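Local atomic coordinates of alkylpurine DNA glycosylase AlkC (Pseudomonas fluorescens, PDB entry 5VHV), a protein that excises alkylated purine bases from DNA in base excision repair, apparently without flipping the damaged nucleotide out of the duplex. Residues 23-28 with 59-64; 53-58 with 93-98; 251-256 with 283-288; 274-279 with 319-324; 153-158 with 193-198. All coordinates share one frame; numbering follows the deposited sequence.

Contact 1. Residues 23-28 with 59-64; sequences AVYPAF and AVIPLD
Phe28 and Ile61 mark the nearest backbone approach, with their CA atoms 6.9 Å apart; Ile61 directly follows helix 46-60, and Phe28 closes the turn that follows helix 11-24. This type I beta turn, from Tyr25 to Phe28, brings both aromatic residues to bear on 59-64. Tyr25 and Leu63 reach toward each other tip to tip, and Leu63 CD1 settles over one face of the ring, 4.0 Å from Tyr25 CZ. Pro62 CD lies at the edge of the same ring, 3.4 Å from Tyr25 OH. Phe28, its CG anti to the backbone N (chi1 180°), presents CE1 to Ile61 CG1, which lies in the ring plane at 3.9 Å; Val60 CG2 approaches obliquely. Phe28 also rests on Met21 of helix 11-24, while Tyr25 and Leu63 both touch Leu71 of helix 65-75. The loops after helices 11-24 and 46-60 thus pack on each other and on helix 65-75, consistent with the stacked helices of the HEAT-like fold known for this family.

Contact 2. Residues 53-58 with 93-98; sequences VSESLH and ASYGRD
His58 and Tyr95 face each other from the ends of helices 46-60 and 87-95, with CA atoms 8.5 Å apart, and one turn earlier in the first helix Ser54 is about equally far from Ser94. The two rings stack face to face, their centroids 3.8 Å apart and their planes inclined by 18°. His58 CD2 lies over the centre of the Tyr95 ring, and Ser94 CB covers the opposite face, so the phenol is sandwiched. This is helix-to-helix packing in an all-helical, HEAT-like repeat domain, here finished near the surface by polar residues. One water joins the two helices: it donates to Ser94 OG at 2.8 Å and also bonds Ser54 OG at 2.7 Å and Tyr95 OH at 2.9 Å, while Ser94 OG is held in addition by His90 O. An alanine in place of Tyr95 would probably leave His58 without its stacking partner and the water without one of its three hydrogen-bond partners. Tyr95 CG stands anti to its carbonyl carbon (chi1 -51°), directed toward helix 46-60. At the far end of the ring, Tyr95 OH comes within 3.4 Å of Glu55 CA. Tyr91 meets the Tyr95 ring edge to face.

Contact 3. Residues 251-256 with 283-288; sequences AEVKIH and APQKLV
Gln285 OE1 accepts the backbone N-H of Glu252 at 2.8 Å, the shortest polar bond here, in the carboxamide plane and on a lone pair, with an N-H...O angle of 157°. The setting is the Ig-like beta-sandwich expected at the C-terminal end of this enzyme: strand 253-265 and strand 285-294 are not neighbours in the strand order, and a side-chain amide bonded to backbone, together with apolar side-chain contacts, joins them in place of a ladder. The same carboxamide returns a second bond, Gln285 NE2 to Glu252 O at 2.9 Å, this time with the donor lying 42° out of the carbonyl plane. One side-chain amide thus grips both polar backbone atoms of a single residue. Gln285 CG lies between the backbone N and the carbonyl carbon (chi1 65°), and from there the extended chain carries the carboxamide across to Glu252. Both residues also make backbone hydrogen bonds elsewhere, Glu252 with Thr280 and Gln285 with Leu314. Next to the polar clamp the contact turns apolar. Val253 CG1 packs beside the amide, 3.9 Å from Gln285 NE2, and touches Leu287 CD1 at 4.2 Å. Leu287, which also leans on Val347 and Leu314, uses its two methyls on different partners: while CD1 meets the valine, Leu287 CD2 rests against Ala251 CB at 3.8 Å.

Contact 4. Residues 274-279 with 319-324; sequences SFTLES and QQHIRR
Ile322 lies over one face of the Phe275 ring, its CB 4.1 Å from the ring centroid and 21° off the normal, a CH-pi contact. Around it, Ile322 CG2 reaches Phe275 CZ at 3.6 Å, and Ile322 CD1 touches Leu277 CD1 at 3.8 Å. On the other face of the sheet Thr276 and His321 lie side by side, pointing the same way, and a hydrogen bond of 3.0 Å joins Thr276 OG1 to His321 ND1. What sets these side chains opposite one another is an antiparallel ladder. Phe275 with Ile322 and Leu277 with Gln320 are hydrogen-bonded pairs; Ile322 N to Phe275 O is 2.8 Å. Phe275 CG lies between the backbone N and the carbonyl carbon (chi1 54°), and from there the ring leans toward strand 319-327. Further out the ring meets Ile255, Leu258 and Val289, so an alanine here would probably open a gap beneath Ile322 and deprive it of its CH-pi partner. Strand 319-327 is outermost in the sheet within this chain, whereas 270-279 has strand 253-265 on its other flank. Phe275, Leu277 and Ile322 form a buried apolar patch, while Thr276, His321 and Gln319 line a more polar face, consistent with a beta-sandwich.

Contact 5. Residues 153-158 with 193-198; sequences GSRPRL and VANHLN
His196 lays one face of its imidazole against the loop: Arg155 CA sits 3.9 Å from the ring centroid and Pro156 CD 3.8 Å, two CH-pi contacts on the same side. Its CG is anti to the backbone N (chi1 -171°), which carries the ring from helix 187-201 toward the loop. At the rim Ser154 OG lies in the ring plane, 3.2 Å from His196 CE1; that hydroxyl is bonded to Ala150 O, and His196 ND1 to Ser151 O, which helps to fix the rotation of the ring. Arg155 runs past the histidine in the opposite direction, Arg155 CG 3.8 Å from His196 CB, then bends at chi3 (65°). The guanidinium is packed on both faces, by Asn195 CB on one, 3.6 Å from Arg155 NH1, and by Leu158 CA on the other. Its nitrogens have partners beyond the two segments: NH1 forms a salt bridge with Glu152, while NH2 pairs with Asp199 and donates to a modified base of the bound DNA. Asn195 packs on a modified base too, and Asn198 ND2 bonds a phosphate. Loop and helix 187-201 thus form part of the DNA-contacting surface, consistent with the HEAT-like fold of the family.

Overall arrangement
The five contacts fall into three groups along the chain. Contacts 1 and 2 share helix 46-60 and touch through Phe28 and Leu57; both lie near the surface of the helical domain, one apolar, the other combining a stack with a bridging water. Contacts 3 and 4, with centres about 10 Å apart, belong to the beta domain on the opposite side of the chain's centre and meet where strands 253-265 and 270-279 pair. Contact 4, partly buried, is a backbone ladder between neighbouring strands, whereas in contact 3, again at the surface, a side-chain amide bridges strands that are not adjacent. Contact 5 alone is fully buried and directly meets the DNA, and its polar groups find their partners largely beyond its two segments.

Contact 1. Residues 23-28 with 59-64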
# COMPACT_ATOMS: atom_id res chain seq x y z
N ALA A 23 29.47 13.12 -15.32
CA ALA A 23 30.37 11.98 -15.40
C ALA A 23 30.03 11.08 -16.58
O ALA A 23 30.93 10.55 -17.24
CB ALA A 23 30.36 11.18 -14.09
N VAL A 24 28.73 10.88 -16.87
CA VAL A 24 28.36 10.03 -18.00
C VAL A 24 28.29 10.82 -19.31
O VAL A 24 28.30 10.21 -20.39
CB VAL A 24 27.01 9.30 -17.79
CG1 VAL A 24 27.01 8.55 -16.45
CG2 VAL A 24 25.83 10.24 -17.86
N TYR A 25 28.26 12.15 -19.24
CA TYR A 25 28.00 12.99 -20.40
C TYR A 25 28.78 14.28 -20.21
O TYR A 25 28.26 15.27 -19.68
CB TYR A 25 26.50 13.26 -20.55
CG TYR A 25 26.08 14.16 -21.69
CD1 TYR A 25 26.78 14.19 -22.90
CD2 TYR A 25 24.98 14.99 -21.54
CE1 TYR A 25 26.37 15.02 -23.93
CE2 TYR A 25 24.57 15.82 -22.58
CZ TYR A 25 25.26 15.83 -23.77
OH TYR A 25 24.83 16.67 -24.79
N PRO A 26 30.05 14.30 -20.61
CA PRO A 26 30.92 15.43 -20.26
C PRO A 26 30.39 16.79 -20.70
O PRO A 26 30.61 17.78 -19.99
CB PRO A 26 32.24 15.07 -20.95
CG PRO A 26 32.26 13.60 -20.93
CD PRO A 26 30.82 13.16 -21.13
N ALA A 27 29.69 16.86 -21.83
CA ALA A 27 29.15 18.11 -22.34
C ALA A 27 27.82 18.51 -21.69
O ALA A 27 27.19 19.48 -22.13
CB ALA A 27 28.99 18.01 -23.86
N PHE A 28 27.40 17.81 -20.65
CA PHE A 28 26.12 18.11 -20.00
C PHE A 28 26.06 19.56 -19.54
O PHE A 28 26.99 20.08 -18.93
CB PHE A 28 25.95 17.18 -18.80
CG PHE A 28 24.64 17.38 -18.01
CD1 PHE A 28 23.40 17.26 -18.63
CD2 PHE A 28 24.68 17.66 -16.65
CE1 PHE A 28 22.20 17.44 -17.90
CE2 PHE A 28 23.49 17.84 -15.91
CZ PHE A 28 22.25 17.73 -16.54
N ALA A 59 14.87 19.51 -20.74
CA ALA A 59 14.97 20.88 -21.22
C ALA A 59 16.38 21.24 -21.68
O ALA A 59 16.54 22.09 -22.57
CB ALA A 59 14.51 21.86 -20.15
N VAL A 60 17.42 20.62 -21.12
CA VAL A 60 18.78 21.07 -21.37
C VAL A 60 19.64 20.08 -22.15
O VAL A 60 20.76 20.45 -22.54
CB VAL A 60 19.49 21.47 -20.06
CG1 VAL A 60 18.62 22.45 -19.26
CG2 VAL A 60 19.84 20.25 -19.22
N ILE A 61 19.17 18.87 -22.42
CA ILE A 61 19.97 17.85 -23.09
C ILE A 61 19.69 17.92 -24.59
O ILE A 61 18.55 17.65 -25.01
CB ILE A 61 19.68 16.45 -22.55
CG1 ILE A 61 20.23 16.35 -21.11
CG2 ILE A 61 20.27 15.39 -23.45
CD1 ILE A 61 19.91 15.04 -20.39
N PRO A 62 20.68 18.22 -25.43
CA PRO A 62 20.39 18.39 -26.86
C PRO A 62 20.45 17.10 -27.66
O PRO A 62 20.91 17.09 -28.81
CB PRO A 62 21.49 19.36 -27.31
CG PRO A 62 22.64 18.96 -26.46
CD PRO A 62 22.05 18.68 -25.11
N LEU A 63 20.03 16.01 -27.07
CA LEU A 63 20.06 14.70 -27.71
C LEU A 63 18.63 14.20 -27.87
O LEU A 63 17.70 14.66 -27.21
CB LEU A 63 20.87 13.70 -26.88
CG LEU A 63 22.30 14.13 -26.53
CD1 LEU A 63 22.96 13.10 -25.63
CD2 LEU A 63 23.14 14.36 -27.78
N ASP A 64 18.47 13.23 -28.77
CA ASP A 64 17.14 12.66 -28.96
C ASP A 64 16.82 11.66 -27.85
O ASP A 64 17.59 11.45 -26.91
CB ASP A 64 17.02 12.06 -30.35
CG ASP A 64 17.90 10.83 -30.56
OD1 ASP A 64 18.41 10.23 -29.59
OD2 ASP A 64 18.08 10.46 -31.74

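Contact 2. Residues 53-58 with 93-98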
# COMPACT_ATOMS: atom_id res chain seq x y z
N VAL A 53 12.98 17.05 -11.95
CA VAL A 53 14.31 16.62 -12.37
C VAL A 53 14.27 16.08 -13.80
O VAL A 53 15.13 16.38 -14.63
CB VAL A 53 14.88 15.57 -11.39
CG1 VAL A 53 16.15 14.95 -11.96
CG2 VAL A 53 15.16 16.21 -10.03
N SER A 54 13.27 15.25 -14.09
CA SER A 54 13.12 14.70 -15.44
C SER A 54 12.89 15.80 -16.47
O SER A 54 13.50 15.81 -17.55
CB SER A 54 11.97 13.69 -15.45
OG SER A 54 11.54 13.37 -16.75
N GLU A 55 12.01 16.76 -16.14
CA GLU A 55 11.73 17.87 -17.05
C GLU A 55 12.98 18.71 -17.28
O GLU A 55 13.21 19.20 -18.39
CB GLU A 55 10.63 18.75 -16.48
CG GLU A 55 9.32 18.02 -16.31
CD GLU A 55 8.33 18.79 -15.46
OE1 GLU A 55 8.65 19.93 -15.07
OE2 GLU A 55 7.21 18.27 -15.21
N SER A 56 13.75 18.94 -16.22
CA SER A 56 14.94 19.77 -16.35
C SER A 56 15.97 19.09 -17.23
O SER A 56 16.62 19.75 -18.06
CB SER A 56 15.53 20.05 -14.98
OG SER A 56 14.58 20.70 -14.15
N LEU A 57 16.13 17.78 -17.08
CA LEU A 57 17.02 17.05 -17.97
C LEU A 57 16.56 17.18 -19.41
O LEU A 57 17.36 17.49 -20.31
CB LEU A 57 17.10 15.57 -17.56
CG LEU A 57 17.82 15.30 -16.24
CD1 LEU A 57 17.56 13.88 -15.80
CD2 LEU A 57 19.31 15.58 -16.36
N HIS A 58 15.27 16.97 -19.66
CA HIS A 58 14.76 17.08 -21.03
C HIS A 58 14.96 18.48 -21.59
O HIS A 58 15.20 18.64 -22.80
CB HIS A 58 13.28 16.70 -21.09
CG HIS A 58 12.80 16.50 -22.48
ND1 HIS A 58 12.32 17.53 -23.26
CD2 HIS A 58 12.77 15.39 -23.25
CE1 HIS A 58 12.00 17.05 -24.46
NE2 HIS A 58 12.26 15.76 -24.47
N ALA A 93 8.07 7.66 -19.12
CA ALA A 93 6.63 7.89 -19.29
C ALA A 93 6.34 9.23 -19.94
O ALA A 93 5.37 9.36 -20.70
CB ALA A 93 5.94 7.80 -17.94
N SER A 94 7.18 10.24 -19.67
CA SER A 94 6.96 11.57 -20.21
C SER A 94 7.28 11.65 -21.69
O SER A 94 6.52 12.24 -22.47
CB SER A 94 7.81 12.60 -19.44
OG SER A 94 7.41 12.71 -18.07
N TYR A 95 8.41 11.08 -22.11
CA TYR A 95 8.97 11.34 -23.43
C TYR A 95 9.02 10.10 -24.33
O TYR A 95 9.41 10.23 -25.50
CB TYR A 95 10.37 11.96 -23.29
CG TYR A 95 10.33 13.14 -22.33
CD1 TYR A 95 9.54 14.26 -22.62
CD2 TYR A 95 11.01 13.12 -21.14
CE1 TYR A 95 9.46 15.34 -21.72
CE2 TYR A 95 10.95 14.19 -20.24
CZ TYR A 95 10.16 15.29 -20.54
OH TYR A 95 10.11 16.31 -19.62
N GLY A 96 8.61 8.94 -23.82
CA GLY A 96 8.74 7.68 -24.53
C GLY A 96 7.47 7.10 -25.11
O GLY A 96 7.48 5.94 -25.54
N ARG A 97 6.38 7.87 -25.17
CA ARG A 97 5.08 7.32 -25.58
C ARG A 97 5.06 6.80 -27.03
O ARG A 97 4.30 5.88 -27.34
CB ARG A 97 3.99 8.39 -25.43
CG ARG A 97 3.66 8.84 -24.00
CD ARG A 97 2.49 9.85 -24.05
NE ARG A 97 2.24 10.55 -22.78
CZ ARG A 97 1.30 10.22 -21.90
NH1 ARG A 97 0.48 9.19 -22.11
NH2 ARG A 97 1.16 10.93 -20.78
N ASP A 98 5.86 7.40 -27.92
CA ASP A 98 5.91 7.00 -29.33
C ASP A 98 7.11 6.11 -29.64
O ASP A 98 7.48 5.96 -30.82
CB ASP A 98 5.92 8.22 -30.26
CG ASP A 98 5.70 7.83 -31.74
OD1 ASP A 98 4.72 7.10 -32.01
OD2 ASP A 98 6.48 8.23 -32.64
O HOH W 1 9.27 14.70 -17.34

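Contact 3. Residues 251-256 with 283-288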
# COMPACT_ATOMS: atom_id res chain seq x y z
N ALA A 251 -18.24 -17.54 17.73
CA ALA A 251 -17.34 -17.85 18.82
C ALA A 251 -18.14 -18.44 19.98
O ALA A 251 -19.15 -17.87 20.39
CB ALA A 251 -16.59 -16.60 19.27
N GLU A 252 -17.68 -19.58 20.49
CA GLU A 252 -18.29 -20.21 21.66
C GLU A 252 -17.51 -19.72 22.87
O GLU A 252 -16.61 -20.37 23.39
CB GLU A 252 -18.27 -21.73 21.52
CG GLU A 252 -19.10 -22.26 20.36
CD GLU A 252 -20.57 -21.91 20.48
OE1 GLU A 252 -21.05 -21.71 21.62
OE2 GLU A 252 -21.26 -21.84 19.43
N VAL A 253 -17.87 -18.51 23.32
CA VAL A 253 -17.14 -17.83 24.38
C VAL A 253 -18.10 -16.96 25.17
O VAL A 253 -19.17 -16.59 24.69
CB VAL A 253 -15.99 -16.94 23.83
CG1 VAL A 253 -14.99 -17.75 23.02
CG2 VAL A 253 -16.56 -15.79 23.00
N LYS A 254 -17.70 -16.62 26.39
CA LYS A 254 -18.30 -15.56 27.18
C LYS A 254 -17.27 -14.45 27.36
O LYS A 254 -16.08 -14.72 27.45
CB LYS A 254 -18.76 -16.08 28.55
CG LYS A 254 -19.94 -17.04 28.47
CD LYS A 254 -20.49 -17.41 29.84
CE LYS A 254 -19.54 -18.29 30.62
NZ LYS A 254 -20.25 -19.08 31.69
N ILE A 255 -17.74 -13.21 27.41
CA ILE A 255 -16.87 -12.06 27.61
C ILE A 255 -17.09 -11.54 29.03
O ILE A 255 -18.23 -11.42 29.48
CB ILE A 255 -17.12 -10.97 26.56
CG1 ILE A 255 -16.14 -9.81 26.72
CG2 ILE A 255 -18.56 -10.46 26.61
CD1 ILE A 255 -16.12 -8.89 25.51
N HIS A 256 -15.99 -11.29 29.75
CA HIS A 256 -16.04 -10.83 31.14
C HIS A 256 -15.20 -9.58 31.32
O HIS A 256 -14.24 -9.34 30.58
CB HIS A 256 -15.53 -11.88 32.13
CG HIS A 256 -16.20 -13.21 32.02
ND1 HIS A 256 -17.51 -13.41 32.40
CD2 HIS A 256 -15.75 -14.40 31.58
CE1 HIS A 256 -17.84 -14.67 32.19
NE2 HIS A 256 -16.78 -15.30 31.70
N ALA A 283 -13.50 -28.03 22.55
CA ALA A 283 -12.27 -28.14 21.77
C ALA A 283 -11.73 -26.74 21.51
O ALA A 283 -12.46 -25.75 21.66
CB ALA A 283 -12.51 -28.87 20.44
N PRO A 284 -10.46 -26.63 21.12
CA PRO A 284 -9.91 -25.31 20.81
C PRO A 284 -10.66 -24.66 19.66
O PRO A 284 -11.28 -25.34 18.83
CB PRO A 284 -8.46 -25.61 20.42
CG PRO A 284 -8.17 -26.95 20.98
CD PRO A 284 -9.46 -27.69 20.96
N GLN A 285 -10.61 -23.34 19.60
CA GLN A 285 -11.26 -22.62 18.52
C GLN A 285 -10.41 -21.44 18.10
O GLN A 285 -9.82 -20.74 18.94
CB GLN A 285 -12.68 -22.17 18.91
CG GLN A 285 -12.77 -21.15 20.01
CD GLN A 285 -14.20 -21.02 20.56
OE1 GLN A 285 -15.11 -20.55 19.87
NE2 GLN A 285 -14.39 -21.46 21.81
N LYS A 286 -10.33 -21.24 16.80
CA LYS A 286 -9.60 -20.11 16.23
C LYS A 286 -10.46 -18.85 16.31
O LYS A 286 -11.63 -18.87 15.91
CB LYS A 286 -9.21 -20.40 14.78
CG LYS A 286 -8.09 -21.44 14.64
CD LYS A 286 -7.72 -21.67 13.17
CE LYS A 286 -6.72 -22.82 13.02
NZ LYS A 286 -7.22 -24.09 13.63
N LEU A 287 -9.89 -17.78 16.85
CA LEU A 287 -10.60 -16.53 17.02
C LEU A 287 -9.87 -15.40 16.32
O LEU A 287 -8.64 -15.31 16.35
CB LEU A 287 -10.74 -16.16 18.50
CG LEU A 287 -11.49 -17.15 19.40
CD1 LEU A 287 -11.58 -16.65 20.83
CD2 LEU A 287 -12.87 -17.41 18.85
N VAL A 288 -10.65 -14.51 15.71
CA VAL A 288 -10.18 -13.22 15.24
C VAL A 288 -10.87 -12.18 16.10
O VAL A 288 -12.10 -12.05 16.07
CB VAL A 288 -10.46 -13.01 13.75
CG1 VAL A 288 -10.23 -11.53 13.35
CG2 VAL A 288 -9.55 -13.95 12.93

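Contact 4. Residues 274-279 with 319-324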
# COMPACT_ATOMS: atom_id res chain seq x y z
N SER A 274 -10.02 -3.34 27.87
CA SER A 274 -9.67 -4.67 28.36
C SER A 274 -10.92 -5.50 28.59
O SER A 274 -12.01 -4.98 28.83
CB SER A 274 -8.82 -4.59 29.64
OG SER A 274 -9.53 -4.00 30.73
N PHE A 275 -10.74 -6.81 28.45
CA PHE A 275 -11.79 -7.80 28.70
C PHE A 275 -11.13 -9.18 28.72
O PHE A 275 -9.96 -9.35 28.34
CB PHE A 275 -12.88 -7.74 27.63
CG PHE A 275 -12.36 -7.86 26.22
CD1 PHE A 275 -11.90 -6.74 25.55
CD2 PHE A 275 -12.30 -9.09 25.59
CE1 PHE A 275 -11.41 -6.84 24.24
CE2 PHE A 275 -11.81 -9.20 24.29
CZ PHE A 275 -11.36 -8.06 23.62
N THR A 276 -11.91 -10.16 29.15
CA THR A 276 -11.50 -11.55 29.20
C THR A 276 -12.48 -12.38 28.38
O THR A 276 -13.70 -12.19 28.49
CB THR A 276 -11.47 -12.04 30.66
OG1 THR A 276 -10.64 -11.16 31.43
CG2 THR A 276 -10.94 -13.47 30.74
N LEU A 277 -11.96 -13.29 27.56
CA LEU A 277 -12.77 -14.24 26.83
C LEU A 277 -12.64 -15.60 27.49
O LEU A 277 -11.52 -16.06 27.73
CB LEU A 277 -12.34 -14.33 25.36
CG LEU A 277 -12.47 -13.05 24.56
CD1 LEU A 277 -11.92 -13.25 23.15
CD2 LEU A 277 -13.92 -12.59 24.50
N GLU A 278 -13.77 -16.24 27.78
CA GLU A 278 -13.80 -17.58 28.34
C GLU A 278 -14.41 -18.52 27.32
O GLU A 278 -15.56 -18.34 26.92
CB GLU A 278 -14.60 -17.61 29.64
CG GLU A 278 -14.71 -19.02 30.24
CD GLU A 278 -15.87 -19.16 31.20
OE1 GLU A 278 -16.26 -20.32 31.50
OE2 GLU A 278 -16.40 -18.13 31.65
N SER A 279 -13.66 -19.54 26.93
CA SER A 279 -14.21 -20.56 26.05
C SER A 279 -15.29 -21.35 26.77
O SER A 279 -15.16 -21.72 27.94
CB SER A 279 -13.13 -21.52 25.57
OG SER A 279 -13.72 -22.68 25.01
N GLN A 319 -9.46 -19.41 29.43
CA GLN A 319 -9.77 -17.99 29.35
C GLN A 319 -8.52 -17.23 28.94
O GLN A 319 -7.39 -17.70 29.09
CB GLN A 319 -10.35 -17.44 30.66
CG GLN A 319 -9.38 -17.31 31.79
CD GLN A 319 -9.99 -16.61 32.99
OE1 GLN A 319 -11.12 -16.90 33.40
NE2 GLN A 319 -9.25 -15.66 33.56
N GLN A 320 -8.74 -16.04 28.38
CA GLN A 320 -7.65 -15.23 27.85
C GLN A 320 -7.95 -13.77 28.12
O GLN A 320 -8.98 -13.26 27.67
CB GLN A 320 -7.48 -15.46 26.34
CG GLN A 320 -6.40 -14.61 25.72
CD GLN A 320 -5.03 -14.97 26.24
OE1 GLN A 320 -4.69 -16.15 26.34
NE2 GLN A 320 -4.25 -13.97 26.60
N HIS A 321 -7.06 -13.11 28.86
CA HIS A 321 -7.14 -11.67 29.05
C HIS A 321 -6.67 -10.97 27.79
O HIS A 321 -5.70 -11.38 27.15
CB HIS A 321 -6.26 -11.22 30.22
CG HIS A 321 -6.64 -11.81 31.55
ND1 HIS A 321 -7.79 -11.46 32.21
CD2 HIS A 321 -6.00 -12.70 32.35
CE1 HIS A 321 -7.86 -12.11 33.35
NE2 HIS A 321 -6.79 -12.87 33.46
N ILE A 322 -7.36 -9.89 27.44
CA ILE A 322 -7.01 -9.07 26.29
C ILE A 322 -6.99 -7.62 26.75
O ILE A 322 -7.86 -7.19 27.52
CB ILE A 322 -7.99 -9.29 25.11
CG1 ILE A 322 -7.77 -10.72 24.56
CG2 ILE A 322 -7.77 -8.25 24.02
CD1 ILE A 322 -8.76 -11.17 23.53
N ARG A 323 -5.99 -6.87 26.29
CA ARG A 323 -5.82 -5.51 26.76
C ARG A 323 -5.12 -4.72 25.66
O ARG A 323 -4.13 -5.20 25.11
CB ARG A 323 -4.99 -5.47 28.05
CG ARG A 323 -4.73 -4.06 28.56
CD ARG A 323 -3.98 -4.10 29.88
NE ARG A 323 -3.76 -2.76 30.42
CZ ARG A 323 -4.54 -2.18 31.33
NH1 ARG A 323 -5.60 -2.83 31.80
NH2 ARG A 323 -4.27 -0.96 31.76
N ARG A 324 -5.64 -3.53 25.36
CA ARG A 324 -5.04 -2.66 24.36
C ARG A 324 -5.13 -1.22 24.82
O ARG A 324 -6.23 -0.73 25.12
CB ARG A 324 -5.73 -2.81 23.00
CG ARG A 324 -5.28 -1.83 21.91
CD ARG A 324 -3.79 -1.84 21.61
NE ARG A 324 -3.26 -3.20 21.36
CZ ARG A 324 -3.44 -3.90 20.24
NH1 ARG A 324 -4.13 -3.40 19.24
NH2 ARG A 324 -2.94 -5.12 20.15

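Contact 5. Residues 153-158 with 193-198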
# COMPACT_ATOMS: atom_id res chain seq x y z
N GLY A 153 2.24 -2.24 -10.43
CA GLY A 153 1.93 -1.21 -11.40
C GLY A 153 0.53 -1.30 -11.94
O GLY A 153 -0.01 -0.29 -12.41
N SER A 154 -0.07 -2.49 -11.91
CA SER A 154 -1.40 -2.71 -12.45
C SER A 154 -2.48 -2.57 -11.39
O SER A 154 -3.65 -2.81 -11.68
CB SER A 154 -1.46 -4.08 -13.12
OG SER A 154 -1.25 -5.15 -12.20
N ARG A 155 -2.11 -2.21 -10.16
CA ARG A 155 -3.08 -2.14 -9.07
C ARG A 155 -4.23 -1.19 -9.42
O ARG A 155 -4.00 -0.10 -9.97
CB ARG A 155 -2.41 -1.62 -7.80
CG ARG A 155 -1.70 -2.68 -7.02
CD ARG A 155 -1.00 -2.08 -5.81
NE ARG A 155 -1.96 -1.53 -4.85
CZ ARG A 155 -1.65 -1.14 -3.61
NH1 ARG A 155 -0.39 -1.20 -3.19
NH2 ARG A 155 -2.60 -0.71 -2.79
N PRO A 156 -5.46 -1.54 -9.05
CA PRO A 156 -6.54 -0.56 -9.22
C PRO A 156 -6.28 0.76 -8.51
O PRO A 156 -6.55 1.84 -9.07
CB PRO A 156 -7.76 -1.29 -8.63
CG PRO A 156 -7.42 -2.72 -8.58
CD PRO A 156 -5.93 -2.83 -8.53
N ARG A 157 -5.79 0.70 -7.27
CA ARG A 157 -5.74 1.85 -6.37
C ARG A 157 -4.35 2.00 -5.74
O ARG A 157 -4.18 1.99 -4.52
CB ARG A 157 -6.77 1.72 -5.27
CG ARG A 157 -8.19 1.73 -5.78
CD ARG A 157 -9.11 1.52 -4.62
NE ARG A 157 -10.50 1.45 -5.02
CZ ARG A 157 -11.50 1.95 -4.30
NH1 ARG A 157 -11.26 2.57 -3.16
NH2 ARG A 157 -12.73 1.84 -4.74
N LEU A 158 -3.35 2.17 -6.59
CA LEU A 158 -1.99 2.38 -6.10
C LEU A 158 -1.87 3.73 -5.39
O LEU A 158 -2.23 4.76 -5.97
CB LEU A 158 -1.01 2.34 -7.27
CG LEU A 158 0.46 2.48 -6.87
CD1 LEU A 158 0.98 1.23 -6.14
CD2 LEU A 158 1.34 2.76 -8.09
N VAL A 193 0.96 -8.77 -4.49
CA VAL A 193 -0.22 -9.53 -4.87
C VAL A 193 -1.33 -9.30 -3.85
O VAL A 193 -2.50 -9.08 -4.20
CB VAL A 193 0.11 -11.03 -5.01
CG1 VAL A 193 -1.15 -11.84 -5.35
CG2 VAL A 193 1.16 -11.25 -6.08
N ALA A 194 -0.97 -9.37 -2.57
CA ALA A 194 -1.95 -9.20 -1.51
C ALA A 194 -2.56 -7.82 -1.56
O ALA A 194 -3.77 -7.66 -1.38
CB ALA A 194 -1.32 -9.46 -0.14
N ASN A 195 -1.73 -6.80 -1.79
CA ASN A 195 -2.25 -5.43 -1.81
C ASN A 195 -3.12 -5.17 -3.04
O ASN A 195 -4.12 -4.44 -2.96
CB ASN A 195 -1.10 -4.43 -1.71
CG ASN A 195 -0.48 -4.42 -0.31
OD1 ASN A 195 -1.13 -4.75 0.71
ND2 ASN A 195 0.79 -4.06 -0.24
N HIS A 196 -2.74 -5.72 -4.19
CA HIS A 196 -3.59 -5.63 -5.38
C HIS A 196 -4.95 -6.29 -5.12
O HIS A 196 -6.00 -5.71 -5.39
CB HIS A 196 -2.84 -6.27 -6.56
CG HIS A 196 -3.47 -6.08 -7.90
ND1 HIS A 196 -2.72 -5.85 -9.04
CD2 HIS A 196 -4.76 -6.16 -8.32
CE1 HIS A 196 -3.52 -5.79 -10.09
NE2 HIS A 196 -4.76 -5.96 -9.68
N LEU A 197 -4.94 -7.48 -4.53
CA LEU A 197 -6.21 -8.14 -4.21
C LEU A 197 -7.04 -7.34 -3.20
O LEU A 197 -8.25 -7.21 -3.37
CB LEU A 197 -5.94 -9.55 -3.70
CG LEU A 197 -5.51 -10.54 -4.78
CD1 LEU A 197 -4.91 -11.78 -4.13
CD2 LEU A 197 -6.67 -10.93 -5.67
N ASN A 198 -6.41 -6.80 -2.16
CA ASN A 198 -7.14 -5.94 -1.22
C ASN A 198 -7.77 -4.75 -1.94
O ASN A 198 -8.93 -4.40 -1.68
CB ASN A 198 -6.21 -5.51 -0.09
CG ASN A 198 -6.89 -4.64 0.93
OD1 ASN A 198 -7.88 -5.04 1.54
ND2 ASN A 198 -6.34 -3.46 1.15